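Local structure of ribosomal RNA processing protein 6 (Trypanosoma brucei brucei, 4NLB) at residues A[107-112]-A[159-164]; A[95-100]-A[155-160]; A[4-9]-A[308-313]. The protein acts as a 3'-5' exoribonuclease, probably serving ribosomal RNA processing with the nuclear exosome, and is represented here by its catalytic core of exonuclease and HRDC domains. All coordinates share one frame; numbering follows the deposited sequence.

Interaction 1. Residues A[107-112]-A[159-164]; sequences GFTCLM and QKDFGL
Asp-161 and Thr-109 meet through one carboxylate oxygen, OD2, which accepts two hydrogen bonds from the same residue. The backbone N of Thr-109 donates to Asp-161 OD2 at 2.7 Å, rising 61° out of the carboxylate plane. The hydroxyl OG1 of Thr-109 also lies 2.7 Å from Asp-161 OD2, on the anti side and closer to that plane. Both donors approach from the same face, which is possible because OG1 stands beside the backbone N of its own residue (chi1 -53°). The other oxygen, Asp-161 OD1, is engaged in a salt bridge with Arg-129, so the carboxylate is held at both ends in a buried setting. These residues join the last turn of helix 152-162 to strand 108-115 of the mixed sheet in the RNase H-like exonuclease domain; just beyond Thr-109 the strand carries a classic beta bulge, Cys-110 and Leu-111 both facing Glu-98. The preceding residue on the helix, Lys-160, makes through NZ a weak hydrogen bond of 3.3 Å to Gly-107 O and another weak one to Gln-106 O. Apolar contact accompanies the polar one: Phe-162 CZ approaches Thr-109 CB to 3.8 Å, while Asp-161 CB sits over the centre of the same ring.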
# COMPACT_ATOMS: atom_id res chain seq x y z
N GLY A 107 -3.76 -3.89 6.10
CA GLY A 107 -4.18 -3.61 4.73
C GLY A 107 -3.56 -4.61 3.79
O GLY A 107 -2.60 -5.29 4.15
N PHE A 108 -4.11 -4.75 2.58
CA PHE A 108 -3.56 -5.70 1.61
C PHE A 108 -3.67 -5.18 0.18
O PHE A 108 -4.63 -4.46 -0.14
CB PHE A 108 -4.21 -7.09 1.74
CG PHE A 108 -5.72 -7.07 1.72
CD1 PHE A 108 -6.43 -7.05 0.52
CD2 PHE A 108 -6.45 -7.12 2.91
CE1 PHE A 108 -7.82 -7.05 0.52
CE2 PHE A 108 -7.84 -7.13 2.90
CZ PHE A 108 -8.52 -7.08 1.71
N THR A 109 -2.71 -5.56 -0.69
CA THR A 109 -2.73 -5.17 -2.11
C THR A 109 -3.91 -5.89 -2.79
O THR A 109 -4.13 -7.09 -2.59
CB THR A 109 -1.38 -5.43 -2.79
OG1 THR A 109 -0.34 -4.82 -2.03
CG2 THR A 109 -1.32 -4.90 -4.18
N CYS A 110 -4.68 -5.13 -3.57
CA CYS A 110 -5.85 -5.60 -4.27
C CYS A 110 -5.63 -5.87 -5.74
O CYS A 110 -6.16 -6.85 -6.27
CB CYS A 110 -6.98 -4.62 -4.07
SG CYS A 110 -7.75 -4.74 -2.45
N LEU A 111 -4.89 -4.98 -6.41
CA LEU A 111 -4.65 -5.08 -7.84
C LEU A 111 -3.28 -4.54 -8.19
O LEU A 111 -2.78 -3.61 -7.54
CB LEU A 111 -5.71 -4.22 -8.52
CG LEU A 111 -6.48 -4.77 -9.71
CD1 LEU A 111 -7.08 -6.16 -9.44
CD2 LEU A 111 -7.56 -3.81 -10.10
N MET A 112 -2.68 -5.13 -9.24
CA MET A 112 -1.40 -4.69 -9.80
C MET A 112 -1.59 -4.40 -11.28
O MET A 112 -2.07 -5.24 -12.03
CB MET A 112 -0.29 -5.73 -9.58
CG MET A 112 1.05 -5.26 -10.12
SD MET A 112 2.33 -6.53 -10.15
CE MET A 112 2.91 -6.37 -8.48
N GLN A 159 6.31 -5.98 -0.35
CA GLN A 159 6.97 -6.75 0.69
C GLN A 159 5.96 -7.37 1.63
O GLN A 159 6.00 -8.57 1.84
CB GLN A 159 7.93 -5.87 1.49
CG GLN A 159 9.03 -5.25 0.66
CD GLN A 159 9.86 -4.29 1.47
OE1 GLN A 159 9.99 -4.40 2.70
NE2 GLN A 159 10.47 -3.35 0.78
N LYS A 160 5.05 -6.57 2.21
CA LYS A 160 4.01 -7.04 3.13
C LYS A 160 3.19 -8.19 2.53
O LYS A 160 3.12 -9.28 3.10
CB LYS A 160 3.10 -5.87 3.52
CG LYS A 160 1.83 -6.23 4.28
CD LYS A 160 0.65 -5.48 3.72
CE LYS A 160 0.55 -4.08 4.20
NZ LYS A 160 -0.20 -3.21 3.26
N ASP A 161 2.65 -7.99 1.33
CA ASP A 161 1.77 -8.96 0.68
C ASP A 161 2.43 -10.06 -0.10
O ASP A 161 1.85 -11.14 -0.20
CB ASP A 161 0.78 -8.21 -0.23
CG ASP A 161 -0.19 -7.34 0.54
OD1 ASP A 161 -0.90 -7.87 1.43
OD2 ASP A 161 -0.22 -6.12 0.30
N PHE A 162 3.59 -9.83 -0.71
CA PHE A 162 4.12 -10.83 -1.62
C PHE A 162 5.55 -11.25 -1.45
O PHE A 162 5.97 -12.20 -2.10
CB PHE A 162 3.94 -10.30 -3.07
CG PHE A 162 2.60 -9.71 -3.41
CD1 PHE A 162 1.42 -10.44 -3.20
CD2 PHE A 162 2.50 -8.46 -4.00
CE1 PHE A 162 0.16 -9.88 -3.52
CE2 PHE A 162 1.25 -7.90 -4.31
CZ PHE A 162 0.09 -8.63 -4.08
N GLY A 163 6.31 -10.52 -0.65
CA GLY A 163 7.74 -10.75 -0.51
C GLY A 163 8.46 -10.34 -1.79
O GLY A 163 9.46 -10.95 -2.17
N LEU A 164 7.90 -9.32 -2.49
CA LEU A 164 8.47 -8.82 -3.75
C LEU A 164 9.34 -7.60 -3.51
O LEU A 164 9.03 -6.78 -2.66
CB LEU A 164 7.38 -8.58 -4.82
CG LEU A 164 6.69 -9.84 -5.41
CD1 LEU A 164 5.54 -9.46 -6.35
CD2 LEU A 164 7.71 -10.76 -6.14

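Interaction 2. Residues A[95-100]-A[155-160]; sequences VDLEHH and VRWLQK
His-99 and Trp-157 form a face-to-face stack. The imidazole and the five-membered ring of the indole have planes only 4° apart and centroids separated by 3.9 Å, and His-99 CD2 lies over the indole. With its CG anti to the backbone N (chi1 -168°), His-99 lays its ring flat on the indole. The same residue adds a CH-pi contact, its CB standing 3.6 Å from the centroid of the Trp-157 six-membered ring, so His-99 spans both rings of the tryptophan. Two residues back along the strand the contacts are apolar. Leu-97 CB meets the indole at its edge, 3.8 Å from Trp-157 CE3, and Leu-97 CD2 touches Leu-158 CD2 at 3.7 Å. Among polar atoms, Lys-160 NZ comes to the edge of the imidazole, 2.9 Å from His-99 NE2. Asp-96 and Glu-98 flank Leu-97 in sequence; the Asp-96 carboxylate lies near those of Asp-154 and Asp-222, that of Glu-98 near Asp-222, an acidic cluster consistent with the metal-binding site of DEDD exonucleases. The short segments 155-160 of the helix and 95-100 of the strand run at 69° to each other, while Thr-109 of neighbouring strand 108-115 packs on Trp-157 and Phe-148 of neighbouring strand 145-148 on Leu-158.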
# COMPACT_ATOMS: atom_id res chain seq x y z
N VAL A 95 4.53 0.19 -13.46
CA VAL A 95 3.81 -0.55 -12.45
C VAL A 95 3.06 0.35 -11.50
O VAL A 95 3.55 1.40 -11.11
CB VAL A 95 4.74 -1.56 -11.70
CG1 VAL A 95 3.93 -2.56 -10.86
CG2 VAL A 95 5.67 -2.30 -12.66
N ASP A 96 1.86 -0.08 -11.12
CA ASP A 96 1.01 0.56 -10.12
C ASP A 96 0.27 -0.50 -9.34
O ASP A 96 0.10 -1.63 -9.82
CB ASP A 96 0.04 1.60 -10.70
CG ASP A 96 -0.38 2.61 -9.64
OD1 ASP A 96 0.44 2.91 -8.74
OD2 ASP A 96 -1.54 3.06 -9.68
N LEU A 97 -0.15 -0.14 -8.13
CA LEU A 97 -0.84 -1.01 -7.19
C LEU A 97 -2.06 -0.30 -6.66
O LEU A 97 -2.02 0.90 -6.43
CB LEU A 97 0.11 -1.33 -6.01
CG LEU A 97 0.91 -2.64 -6.02
CD1 LEU A 97 1.80 -2.77 -7.20
CD2 LEU A 97 1.75 -2.75 -4.77
N GLU A 98 -3.14 -1.05 -6.46
CA GLU A 98 -4.37 -0.59 -5.83
C GLU A 98 -4.48 -1.35 -4.50
O GLU A 98 -4.10 -2.52 -4.43
CB GLU A 98 -5.60 -0.77 -6.74
CG GLU A 98 -5.65 0.23 -7.90
CD GLU A 98 -5.46 1.70 -7.58
OE1 GLU A 98 -5.95 2.15 -6.52
OE2 GLU A 98 -4.84 2.42 -8.40
N HIS A 99 -4.88 -0.66 -3.44
CA HIS A 99 -4.86 -1.21 -2.08
C HIS A 99 -6.19 -1.05 -1.34
O HIS A 99 -7.03 -0.24 -1.73
CB HIS A 99 -3.73 -0.47 -1.34
CG HIS A 99 -3.29 -1.01 -0.01
ND1 HIS A 99 -3.57 -0.35 1.16
CD2 HIS A 99 -2.46 -2.05 0.26
CE1 HIS A 99 -2.97 -1.04 2.12
NE2 HIS A 99 -2.29 -2.07 1.63
N HIS A 100 -6.37 -1.85 -0.27
CA HIS A 100 -7.53 -1.74 0.63
C HIS A 100 -7.02 -1.63 2.04
O HIS A 100 -6.16 -2.41 2.44
CB HIS A 100 -8.51 -2.91 0.50
CG HIS A 100 -9.68 -2.79 1.45
ND1 HIS A 100 -10.71 -1.89 1.22
CD2 HIS A 100 -9.89 -3.40 2.64
CE1 HIS A 100 -11.53 -2.00 2.25
NE2 HIS A 100 -11.07 -2.89 3.14
N VAL A 155 6.34 0.06 -2.54
CA VAL A 155 7.55 -0.67 -2.13
C VAL A 155 7.26 -1.54 -0.88
O VAL A 155 7.63 -2.71 -0.84
CB VAL A 155 8.73 0.32 -1.94
CG1 VAL A 155 9.87 -0.29 -1.13
CG2 VAL A 155 9.24 0.80 -3.29
N ARG A 156 6.54 -0.97 0.09
CA ARG A 156 6.18 -1.62 1.35
C ARG A 156 5.07 -2.66 1.16
O ARG A 156 5.14 -3.74 1.73
CB ARG A 156 5.80 -0.55 2.40
CG ARG A 156 7.01 0.27 2.83
CD ARG A 156 6.59 1.52 3.57
NE ARG A 156 7.70 2.47 3.69
CZ ARG A 156 8.24 2.87 4.84
NH1 ARG A 156 7.76 2.41 6.00
NH2 ARG A 156 9.24 3.73 4.85
N TRP A 157 4.08 -2.34 0.31
CA TRP A 157 2.94 -3.20 -0.02
C TRP A 157 3.44 -4.49 -0.70
O TRP A 157 3.00 -5.58 -0.33
CB TRP A 157 1.95 -2.46 -0.93
CG TRP A 157 1.28 -1.25 -0.32
CD1 TRP A 157 1.28 -0.86 0.99
CD2 TRP A 157 0.45 -0.31 -1.02
NE1 TRP A 157 0.50 0.26 1.15
CE2 TRP A 157 0.00 0.64 -0.07
CE3 TRP A 157 0.05 -0.16 -2.36
CZ2 TRP A 157 -0.85 1.70 -0.42
CZ3 TRP A 157 -0.75 0.92 -2.71
CH2 TRP A 157 -1.19 1.83 -1.75
N LEU A 158 4.40 -4.35 -1.63
CA LEU A 158 4.98 -5.49 -2.35
C LEU A 158 5.63 -6.50 -1.39
O LEU A 158 5.47 -7.71 -1.56
CB LEU A 158 5.98 -5.01 -3.41
CG LEU A 158 5.41 -4.33 -4.67
CD1 LEU A 158 6.54 -3.85 -5.60
CD2 LEU A 158 4.43 -5.25 -5.39
N GLN A 159 6.31 -5.98 -0.35
CA GLN A 159 6.97 -6.75 0.69
C GLN A 159 5.96 -7.37 1.63
O GLN A 159 6.00 -8.57 1.84
CB GLN A 159 7.93 -5.87 1.49
CG GLN A 159 9.03 -5.25 0.66
CD GLN A 159 9.86 -4.29 1.47
OE1 GLN A 159 9.99 -4.40 2.70
NE2 GLN A 159 10.47 -3.35 0.78
N LYS A 160 5.05 -6.57 2.21
CA LYS A 160 4.01 -7.04 3.13
C LYS A 160 3.19 -8.19 2.53
O LYS A 160 3.12 -9.28 3.10
CB LYS A 160 3.10 -5.87 3.52
CG LYS A 160 1.83 -6.23 4.28
CD LYS A 160 0.65 -5.48 3.72
CE LYS A 160 0.55 -4.08 4.20
NZ LYS A 160 -0.20 -3.21 3.26

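Interaction 3. Residues A[4-9]-A[308-313]; sequences RPQLTF and EADDSP
Arg-4 reaches from the N-terminal segment to the turn at Asp-310 and Asp-311. From CB the chain runs out through CG and CD, then bends at chi3 (77°), which brings CZ to 3.5 Å from Asp-311 OD1. NH1 then donates to Asp-311 OD1 at 2.8 Å, a salt bridge that meets the carboxylate on its syn side and lies close to the guanidinium plane. The planes of the two charged groups are turned 71° apart, and NH2 adds a weak bond to the same oxygen. The shorter bond of Arg-4 NH2 is to Asp-310 O at 2.7 Å; the donor stands above the carbonyl plane rather than on a lone pair. Gln-6 NE2 bonds weakly to Asp-310 O at 3.2 Å. The Asp-310 carboxylate itself is held through OD1 by Asn-15 ND2 and the backbone N of Tyr-105. Asp-310, with positive phi (58°), is the first residue past the end of helix 289-309, while Ser-312 is the N-cap of the next helix. Arg-4, just before the 3-10 turn 5-8, with weak help from Gln-6, thus holds a helix-to-helix corner of the HRDC domain: a surface contact between that domain and the N-terminal segment, which packs on the exonuclease strand at Phe-108.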
# COMPACT_ATOMS: atom_id res chain seq x y z
N ARG A 4 -14.61 -9.99 2.49
CA ARG A 4 -13.51 -10.18 3.46
C ARG A 4 -12.48 -11.12 2.81
O ARG A 4 -12.38 -12.28 3.22
CB ARG A 4 -13.96 -10.74 4.82
CG ARG A 4 -14.59 -9.72 5.73
CD ARG A 4 -14.54 -10.14 7.18
NE ARG A 4 -13.22 -9.95 7.77
CZ ARG A 4 -12.71 -8.78 8.14
NH1 ARG A 4 -13.39 -7.66 7.93
NH2 ARG A 4 -11.52 -8.72 8.72
N PRO A 5 -11.73 -10.63 1.77
CA PRO A 5 -10.78 -11.52 1.08
C PRO A 5 -9.75 -12.22 1.97
O PRO A 5 -9.33 -13.31 1.60
CB PRO A 5 -10.12 -10.59 0.04
CG PRO A 5 -11.11 -9.51 -0.19
CD PRO A 5 -11.76 -9.30 1.15
N GLN A 6 -9.38 -11.65 3.15
CA GLN A 6 -8.40 -12.24 4.11
C GLN A 6 -8.75 -13.70 4.46
O GLN A 6 -7.85 -14.51 4.72
CB GLN A 6 -8.36 -11.46 5.43
CG GLN A 6 -8.22 -9.98 5.28
CD GLN A 6 -9.54 -9.31 5.41
OE1 GLN A 6 -10.40 -9.43 4.55
NE2 GLN A 6 -9.70 -8.54 6.45
N LEU A 7 -10.06 -14.01 4.51
CA LEU A 7 -10.59 -15.34 4.79
C LEU A 7 -10.20 -16.36 3.71
O LEU A 7 -10.16 -17.55 4.00
CB LEU A 7 -12.13 -15.29 4.97
CG LEU A 7 -12.73 -14.42 6.12
CD1 LEU A 7 -14.19 -14.71 6.29
CD2 LEU A 7 -12.08 -14.69 7.46
N THR A 8 -9.89 -15.89 2.49
CA THR A 8 -9.48 -16.73 1.35
C THR A 8 -7.96 -16.85 1.28
O THR A 8 -7.46 -17.54 0.39
CB THR A 8 -10.00 -16.14 -0.01
OG1 THR A 8 -9.12 -15.09 -0.46
CG2 THR A 8 -11.46 -15.67 0.03
N PHE A 9 -7.22 -16.12 2.13
CA PHE A 9 -5.76 -16.13 2.09
C PHE A 9 -5.21 -17.51 2.44
O PHE A 9 -5.77 -18.20 3.29
CB PHE A 9 -5.12 -15.02 2.97
CG PHE A 9 -5.33 -13.58 2.54
CD1 PHE A 9 -6.02 -13.26 1.36
CD2 PHE A 9 -4.82 -12.53 3.30
CE1 PHE A 9 -6.20 -11.93 0.97
CE2 PHE A 9 -5.01 -11.20 2.90
CZ PHE A 9 -5.69 -10.91 1.74
N GLU A 308 -7.03 -8.37 16.42
CA GLU A 308 -7.73 -9.66 16.65
C GLU A 308 -8.81 -9.95 15.57
O GLU A 308 -8.98 -11.10 15.19
CB GLU A 308 -8.30 -9.73 18.09
CG GLU A 308 -9.37 -10.80 18.34
CD GLU A 308 -8.94 -12.25 18.46
OE1 GLU A 308 -8.31 -12.78 17.52
OE2 GLU A 308 -9.32 -12.89 19.47
N ALA A 309 -9.53 -8.93 15.11
CA ALA A 309 -10.60 -9.12 14.12
C ALA A 309 -10.10 -8.93 12.70
O ALA A 309 -10.84 -9.20 11.75
CB ALA A 309 -11.74 -8.14 14.41
N ASP A 310 -8.84 -8.49 12.55
CA ASP A 310 -8.18 -8.15 11.27
C ASP A 310 -8.96 -7.07 10.50
O ASP A 310 -9.31 -7.24 9.33
CB ASP A 310 -7.85 -9.38 10.41
CG ASP A 310 -6.88 -9.08 9.29
OD1 ASP A 310 -6.13 -8.09 9.40
OD2 ASP A 310 -6.85 -9.86 8.31
N ASP A 311 -9.29 -5.97 11.22
CA ASP A 311 -9.98 -4.80 10.70
C ASP A 311 -9.12 -3.60 11.07
O ASP A 311 -8.28 -3.72 11.96
CB ASP A 311 -11.35 -4.66 11.38
CG ASP A 311 -12.53 -5.15 10.57
OD1 ASP A 311 -12.33 -5.54 9.40
OD2 ASP A 311 -13.65 -5.14 11.10
N SER A 312 -9.35 -2.44 10.43
CA SER A 312 -8.61 -1.25 10.82
C SER A 312 -9.26 -0.72 12.11
O SER A 312 -10.45 -0.99 12.34
CB SER A 312 -8.66 -0.20 9.72
OG SER A 312 -9.90 0.47 9.65
N PRO A 313 -8.51 0.02 12.96
CA PRO A 313 -9.14 0.56 14.19
C PRO A 313 -10.45 1.34 13.94
O PRO A 313 -11.41 1.14 14.68
CB PRO A 313 -8.02 1.40 14.82
CG PRO A 313 -6.75 0.78 14.29
CD PRO A 313 -7.09 0.40 12.87

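Interactions 1 and 2 belong to one sheet-helix layer: their centres lie about 5 Å apart, strands 108-115 and 92-100 are neighbours in the mixed sheet, and helix 152-162 covers both. Backbone bonds from Cys-110 and Leu-111 to Glu-98 join them directly. Interaction 3 is about 14 Å from interaction 1 and about 17 Å from interaction 2, centre to centre. It touches interaction 1 through Phe-108, which packs against Pro-5, Gln-6 and Phe-9, but does not touch interaction 2. Along the chain, residues 4-9 come first and 308-313 last, enclosing the other four segments. The N-terminal segment therefore connects the exonuclease core with the HRDC domain.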